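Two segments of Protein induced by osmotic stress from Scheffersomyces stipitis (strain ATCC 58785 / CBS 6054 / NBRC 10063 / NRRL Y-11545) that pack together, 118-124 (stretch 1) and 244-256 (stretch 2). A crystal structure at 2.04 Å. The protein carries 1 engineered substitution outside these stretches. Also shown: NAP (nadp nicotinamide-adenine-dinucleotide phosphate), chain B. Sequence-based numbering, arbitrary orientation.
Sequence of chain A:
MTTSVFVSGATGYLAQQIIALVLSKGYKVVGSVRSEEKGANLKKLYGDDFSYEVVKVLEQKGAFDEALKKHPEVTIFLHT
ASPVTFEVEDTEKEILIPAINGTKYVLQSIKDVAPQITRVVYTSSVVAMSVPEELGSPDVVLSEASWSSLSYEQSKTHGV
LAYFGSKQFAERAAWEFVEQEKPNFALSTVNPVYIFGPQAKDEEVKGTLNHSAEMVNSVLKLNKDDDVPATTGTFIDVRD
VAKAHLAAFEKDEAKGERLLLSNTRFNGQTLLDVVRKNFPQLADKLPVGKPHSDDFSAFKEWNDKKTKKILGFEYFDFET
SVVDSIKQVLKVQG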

# COMPACT_ATOMS: atom_id res chain seq x y z
N THR A 118 15.37 7.64 13.53
CA THR A 118 15.12 6.50 14.36
C THR A 118 14.35 5.27 13.78
O THR A 118 14.52 4.18 14.19
CB THR A 118 14.50 6.95 15.67
OG1 THR A 118 13.19 7.39 15.42
CG2 THR A 118 15.28 8.09 16.25
N ARG A 119 13.39 5.55 12.93
CA ARG A 119 12.52 4.54 12.39
C ARG A 119 12.30 4.68 10.89
O ARG A 119 12.14 5.74 10.41
CB ARG A 119 11.20 4.45 13.13
CG ARG A 119 11.30 4.16 14.60
CD ARG A 119 11.58 2.71 14.87
NE ARG A 119 10.39 1.93 14.82
CZ ARG A 119 9.66 1.63 15.86
NH1 ARG A 119 10.03 2.02 17.03
NH2 ARG A 119 8.57 0.96 15.72
N VAL A 120 12.36 3.57 10.20
CA VAL A 120 12.02 3.44 8.83
C VAL A 120 11.00 2.31 8.63
O VAL A 120 11.14 1.24 9.18
CB VAL A 120 13.23 3.21 7.97
CG1 VAL A 120 12.84 2.90 6.54
CG2 VAL A 120 14.26 4.32 8.09
N VAL A 121 9.98 2.60 7.84
CA VAL A 121 8.99 1.63 7.48
C VAL A 121 8.98 1.48 5.98
O VAL A 121 8.83 2.43 5.27
CB VAL A 121 7.58 2.01 7.95
CG1 VAL A 121 6.58 0.93 7.65
CG2 VAL A 121 7.53 2.45 9.35
N TYR A 122 9.12 0.27 5.52
CA TYR A 122 9.02 0.01 4.13
C TYR A 122 7.66 -0.61 3.79
O TYR A 122 7.27 -1.55 4.39
CB TYR A 122 10.13 -0.90 3.67
CG TYR A 122 10.00 -1.31 2.25
CD1 TYR A 122 10.13 -0.38 1.26
CD2 TYR A 122 9.68 -2.58 1.91
CE1 TYR A 122 10.00 -0.71 -0.04
CE2 TYR A 122 9.53 -2.93 0.61
CZ TYR A 122 9.68 -1.97 -0.36
OH TYR A 122 9.52 -2.27 -1.62
N THR A 123 6.99 -0.05 2.82
CA THR A 123 5.72 -0.58 2.38
C THR A 123 5.98 -1.73 1.36
O THR A 123 6.28 -1.52 0.26
CB THR A 123 4.78 0.47 1.74
OG1 THR A 123 4.65 1.62 2.52
CG2 THR A 123 3.41 -0.13 1.44
N SER A 124 5.84 -2.94 1.84
CA SER A 124 6.02 -4.10 1.02
C SER A 124 4.65 -4.55 0.51
O SER A 124 3.84 -3.75 0.22
CB SER A 124 6.74 -5.21 1.75
OG SER A 124 7.27 -6.17 0.92
N ALA A 244 -1.58 0.65 10.46
CA ALA A 244 -0.45 -0.26 10.56
C ALA A 244 0.89 0.43 10.36
O ALA A 244 1.82 0.14 11.03
CB ALA A 244 -0.59 -1.45 9.65
N HIS A 245 0.94 1.36 9.45
CA HIS A 245 2.13 2.15 9.28
C HIS A 245 2.45 2.96 10.55
O HIS A 245 3.53 2.99 10.97
CB HIS A 245 2.07 3.01 8.02
CG HIS A 245 2.37 2.27 6.75
ND1 HIS A 245 1.49 1.39 6.18
CD2 HIS A 245 3.46 2.26 5.97
CE1 HIS A 245 2.02 0.90 5.09
NE2 HIS A 245 3.21 1.42 4.94
N LEU A 246 1.43 3.53 11.16
CA LEU A 246 1.60 4.24 12.39
C LEU A 246 2.12 3.36 13.50
O LEU A 246 3.09 3.68 14.10
CB LEU A 246 0.31 4.86 12.83
CG LEU A 246 0.38 5.77 14.01
CD1 LEU A 246 1.12 7.02 13.62
CD2 LEU A 246 -1.00 6.11 14.50
N ALA A 247 1.52 2.21 13.66
CA ALA A 247 1.97 1.24 14.61
C ALA A 247 3.41 0.85 14.29
O ALA A 247 4.20 0.70 15.16
CB ALA A 247 1.12 -0.00 14.52
N ALA A 248 3.72 0.75 13.04
CA ALA A 248 4.99 0.24 12.58
C ALA A 248 6.16 1.09 13.04
O ALA A 248 7.21 0.58 13.16
CB ALA A 248 5.02 0.06 11.09
N PHE A 249 5.94 2.38 13.16
CA PHE A 249 6.93 3.27 13.73
C PHE A 249 6.79 3.70 15.19
O PHE A 249 7.74 4.07 15.79
CB PHE A 249 7.26 4.42 12.80
CG PHE A 249 6.28 5.57 12.79
CD1 PHE A 249 6.35 6.57 13.71
CD2 PHE A 249 5.36 5.68 11.81
CE1 PHE A 249 5.47 7.62 13.66
CE2 PHE A 249 4.51 6.74 11.73
CZ PHE A 249 4.57 7.71 12.65
N GLU A 250 5.57 3.75 15.69
CA GLU A 250 5.27 4.07 17.07
C GLU A 250 5.59 3.04 18.11
O GLU A 250 6.01 3.37 19.14
CB GLU A 250 3.84 4.58 17.22
CG GLU A 250 3.54 5.92 16.61
CD GLU A 250 2.20 6.52 17.01
OE1 GLU A 250 2.08 7.71 16.98
OE2 GLU A 250 1.28 5.83 17.33
N LYS A 251 5.32 1.78 17.83
CA LYS A 251 5.45 0.70 18.80
C LYS A 251 6.83 0.04 18.86
O LYS A 251 7.37 -0.32 17.88
CB LYS A 251 4.40 -0.39 18.56
CG LYS A 251 2.98 0.08 18.55
CD LYS A 251 2.03 -1.06 18.34
CE LYS A 251 0.58 -0.65 18.41
NZ LYS A 251 0.11 -0.25 19.73
N ASP A 252 7.32 -0.16 20.06
CA ASP A 252 8.58 -0.80 20.27
C ASP A 252 8.56 -2.23 19.73
O ASP A 252 9.50 -2.67 19.20
CB ASP A 252 8.95 -0.82 21.74
CG ASP A 252 9.61 0.47 22.24
OD1 ASP A 252 9.98 1.36 21.47
OD2 ASP A 252 9.73 0.56 23.45
N GLU A 253 7.43 -2.89 19.85
CA GLU A 253 7.19 -4.26 19.44
C GLU A 253 7.36 -4.47 17.94
O GLU A 253 7.60 -5.53 17.51
CB GLU A 253 5.80 -4.69 19.80
CG GLU A 253 5.45 -4.77 21.25
CD GLU A 253 4.94 -3.47 21.90
OE1 GLU A 253 4.99 -2.42 21.34
OE2 GLU A 253 4.52 -3.53 23.04
N ALA A 254 7.15 -3.42 17.18
CA ALA A 254 7.24 -3.41 15.74
C ALA A 254 8.65 -3.41 15.14
O ALA A 254 8.81 -3.68 14.01
CB ALA A 254 6.42 -2.31 15.14
N LYS A 255 9.63 -3.11 15.95
CA LYS A 255 10.97 -3.04 15.45
C LYS A 255 11.43 -4.39 14.93
O LYS A 255 11.36 -5.35 15.59
CB LYS A 255 11.91 -2.54 16.52
CG LYS A 255 11.77 -1.08 16.92
CD LYS A 255 12.05 -0.89 18.38
CE LYS A 255 13.44 -0.42 18.66
NZ LYS A 255 13.86 -0.50 20.08
N GLY A 256 11.91 -4.38 13.72
CA GLY A 256 12.41 -5.57 13.09
C GLY A 256 11.36 -6.58 12.68
O GLY A 256 11.68 -7.68 12.43
PA NAP B . -0.37 3.99 -6.38
O1A NAP B . -1.67 4.57 -5.89
O2A NAP B . -0.05 3.98 -7.86
O5B NAP B . 0.84 4.73 -5.62
C5B NAP B . 2.16 4.73 -6.16
C4B NAP B . 2.82 6.08 -5.93
O4B NAP B . 4.24 5.95 -5.97
C3B NAP B . 2.41 7.09 -6.99
O3B NAP B . 1.73 8.20 -6.39
C2B NAP B . 3.69 7.55 -7.66
O2B NAP B . 3.87 8.95 -7.52
C1B NAP B . 4.82 6.79 -6.98
N9A NAP B . 5.55 5.96 -7.97
C8A NAP B . 5.04 4.92 -8.65
N7A NAP B . 5.97 4.38 -9.48
C5A NAP B . 7.11 5.09 -9.34
C6A NAP B . 8.47 5.06 -9.91
N6A NAP B . 8.82 4.13 -10.84
N1A NAP B . 9.36 5.98 -9.48
C2A NAP B . 9.03 6.91 -8.56
N3A NAP B . 7.81 7.00 -8.00
C4A NAP B . 6.82 6.13 -8.34
O3 NAP B . -0.25 2.48 -5.84
PN NAP B . -0.90 2.07 -4.42
O1N NAP B . -1.96 1.03 -4.67
O2N NAP B . -1.24 3.33 -3.67
O5D NAP B . 0.33 1.36 -3.66
C5D NAP B . 1.05 2.04 -2.64
C4D NAP B . 2.19 1.17 -2.13
O4D NAP B . 1.68 0.12 -1.30
C3D NAP B . 2.97 0.53 -3.27
O3D NAP B . 4.32 0.99 -3.29
C2D NAP B . 2.91 -0.96 -3.03
O2D NAP B . 4.23 -1.51 -2.91
C1D NAP B . 2.13 -1.16 -1.75
N1N NAP B . 0.98 -2.05 -1.99
C2N NAP B . -0.20 -1.53 -2.33
C3N NAP B . -1.30 -2.35 -2.56
C7N NAP B . -2.62 -1.76 -2.95
O7N NAP B . -3.50 -2.49 -3.39
N7N NAP B . -2.81 -0.45 -2.80
C4N NAP B . -1.16 -3.73 -2.43
C5N NAP B . 0.08 -4.24 -2.08
C6N NAP B . 1.14 -3.37 -1.86
P2B NAP B . 3.29 9.97 -8.62
O1X NAP B . 4.19 11.17 -8.52
O2X NAP B . 3.41 9.20 -9.92
O3X NAP B . 1.86 10.22 -8.18
O HOH W 1 8.63 2.74 19.66

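The strand 119-123 lies against the helix 244-250, the two running roughly antiparallel at 147° with axes 8.2 Å apart at closest approach. Strand alternation sets the pattern: Arg-119 and Val-121 direct their CA-to-CB bonds toward the helical stretch, whereas Val-120 and Tyr-122 point away and make no contact with it.

Arg-119 makes two of the three direct hydrogen bonds between the stretches; its guanidinium sits where the helix ends. Near a helix C-terminus, carbonyl groups lose their partners along the backbone, and a donor with several N-H groups can serve them. Arg-119 NH2 donates to Ala-248 O at 2.9 Å and to Lys-251 O at 2.8 Å, with N-H...O angles of 158° and 156°. Both acceptors lie near the plane of the group, where its hydrogens point. Lys-251 is the first residue to leave helical torsions, and Lys-251 O also accepts from Ala-254 N, at 3.2 Å, so the arginine joins a turn that is already internally bonded. Phe-249 O is a different case: although it is 3.1 Å from Arg-119 CZ, it lies over one face of the guanidinium, and the angles are too poor for a hydrogen bond. Lys-255 CG covers the opposite face, 3.6 Å from Arg-119 NH1, so the flat cation is sandwiched between a carbonyl oxygen and an aliphatic methylene.

Charge and solvent extend this network. Arg-119 NH1 and Asp-252 OD1 are 4.5 Å apart, beyond a salt bridge, but water 1 links them: it accepts from Arg-119 NH1 at 3.1 Å and donates to Asp-252 OD1 at 2.6 Å. It also donates to Glu-250 O at 2.7 Å, tying in another carbonyl of the helix end.

Apolar packing fills the middle of the contact. Val-121 CG1 and Val-121 CG2 each lie 3.9 Å from Ala-248 CB, the methyl of a small residue; CG2 also lies 4.0 Å from Phe-249 CB, and CG1 lies 3.8 Å from His-245 CD2, so the compact branched side chain meets three helix residues. The Phe-249 ring leads away, leaving its CB to make this contact.

At the other end, a buried polar pair closes the interface. Thr-123 OG1 and His-245 NE2 are hydrogen-bonded at 2.8 Å, the hydroxyl lying at the ring edge; either atom could be the donor. Histidine suits a buried polar site by offering two ring nitrogens: NE2 meets Thr-123, and ND1 is hydrogen-bonded elsewhere in the structure. Thr-123 also borders the cofactor, its CG2 lying 3.3 Å from NAP O4D.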